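Local coordinates for insecticidal crystal protein Cry7Cal (Bacillus thuringiensis, PDB 5ZI1) that is an insecticidal delta endotoxin active against locusts that probably recognises gut receptors and forms membrane pores, represented here by its three-domain core, at residues Thr571-Glu574 with Leu575-Leu578. Residues are numbered along the deposited sequence; the frame is centred on the assembly and turned at random.
Sequences TAAE and LSML
Ala573 and Ser576 meet where the chain bends between strands 560-571 and 575-580 in the C-terminal beta-sandwich domain of this three-domain delta endotoxin. The strands belong to different sheets, so the short loop is a sheet-to-sheet connection rather than a hairpin turn. The bend is at Glu574, whose backbone torsions are helical between the extended values of Ala573 and Leu575, and it brings the carbonyl of Ala573 back toward the start of the next strand. Ser576 OG donates a hydrogen bond to Ala573 O at 2.7 Å. The hydroxyl approaches the oxygen at a C=O...OG angle of 137°, tilted 16° from the carbonyl plane. With OG beside its own backbone N and anti to the carbonyl carbon (chi1 -69°), the serine turns its hydroxyl back to the loop. The methyl of Ala573 points toward the following strand: CB lies 3.5 Å from Leu575 O and 3.9 Å from Ser576 OG. At Glu574 and Leu575 the CB bonds point away overall, although both CB atoms still touch the neighbouring residue. The glutamate chain bends at CG, leaving OE1 3.6 Å from Leu575 N, while OE2 has a long, weak ion pair with Lys326. On the strand itself, Leu575 CD1 lies 3.8 Å from Met577 CE. Backbone hydrogen bonds between Ser576 and Met512 and between Glu574 and Leu514 tie the bend to strand 508-513 and the residue just after it. The buried serine hydroxyl therefore donates its hydrogen bond to a loop carbonyl, and this one side-chain bond spans the bend at which the second strand begins.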
loop_
_atom_site.group_PDB
_atom_site.type_symbol
_atom_site.label_atom_id
_atom_site.label_comp_id
_atom_site.label_asym_id
_atom_site.label_seq_id
_atom_site.Cartn_x
_atom_site.Cartn_y
_atom_site.Cartn_z
ATOM N N THR A 571 11.612 17.843 -22.226
ATOM C CA THR A 571 12.652 17.906 -21.214
ATOM C C THR A 571 12.008 18.173 -19.860
ATOM O O THR A 571 11.181 19.090 -19.726
ATOM C CB THR A 571 13.706 18.961 -21.568
ATOM O OG1 THR A 571 13.077 20.205 -21.903
ATOM C CG2 THR A 571 14.567 18.477 -22.754
ATOM N N ALA A 572 12.389 17.353 -18.872
ATOM C CA ALA A 572 11.830 17.403 -17.524
ATOM C C ALA A 572 12.006 18.777 -16.908
ATOM O O ALA A 572 13.131 19.248 -16.743
ATOM C CB ALA A 572 12.507 16.353 -16.642
ATOM N N ALA A 573 10.893 19.416 -16.577
ATOM C CA ALA A 573 10.923 20.622 -15.764
ATOM C C ALA A 573 10.990 20.249 -14.283
ATOM O O ALA A 573 10.175 19.457 -13.798
ATOM C CB ALA A 573 9.685 21.475 -16.039
ATOM N N GLU A 574 11.949 20.832 -13.558
ATOM C CA GLU A 574 12.025 20.594 -12.119
ATOM C C GLU A 574 10.715 20.946 -11.420
ATOM O O GLU A 574 10.349 20.305 -10.430
ATOM C CB GLU A 574 13.187 21.386 -11.508
ATOM C CG GLU A 574 13.592 20.923 -10.098
ATOM C CD GLU A 574 12.982 21.775 -8.979
ATOM O OE1 GLU A 574 12.348 22.812 -9.299
ATOM O OE2 GLU A 574 13.115 21.395 -7.783
ATOM N N LEU A 575 10.001 21.949 -11.915
ATOM C CA LEU A 575 8.669 22.306 -11.435
ATOM C C LEU A 575 7.683 21.936 -12.542
ATOM O O LEU A 575 7.530 22.673 -13.519
ATOM C CB LEU A 575 8.598 23.787 -11.076
ATOM C CG LEU A 575 7.220 24.373 -10.752
ATOM C CD1 LEU A 575 6.525 23.605 -9.632
ATOM C CD2 LEU A 575 7.290 25.839 -10.405
ATOM N N SER A 576 7.026 20.787 -12.408
ATOM C CA SER A 576 6.163 20.266 -13.459
ATOM C C SER A 576 4.703 20.407 -13.077
ATOM O O SER A 576 4.318 20.147 -11.930
ATOM C CB SER A 576 6.440 18.797 -13.758
ATOM O OG SER A 576 7.701 18.623 -14.363
ATOM N N MET A 577 3.899 20.790 -14.063
ATOM C CA MET A 577 2.476 21.004 -13.902
ATOM C C MET A 577 1.741 20.130 -14.897
ATOM O O MET A 577 2.193 19.966 -16.034
ATOM C CB MET A 577 2.108 22.474 -14.115
ATOM C CG MET A 577 1.929 23.250 -12.818
ATOM S SD MET A 577 3.166 24.514 -12.493
ATOM C CE MET A 577 4.679 23.670 -12.918
ATOM N N LEU A 578 0.634 19.537 -14.453
ATOM C CA LEU A 578 -0.300 18.876 -15.351
ATOM C C LEU A 578 -1.462 19.823 -15.579
ATOM O O LEU A 578 -1.908 20.501 -14.649
ATOM C CB LEU A 578 -0.812 17.544 -14.790
ATOM C CG LEU A 578 -1.663 16.720 -15.777
ATOM C CD1 LEU A 578 -1.257 15.256 -15.769
ATOM C CD2 LEU A 578 -3.147 16.852 -15.513
#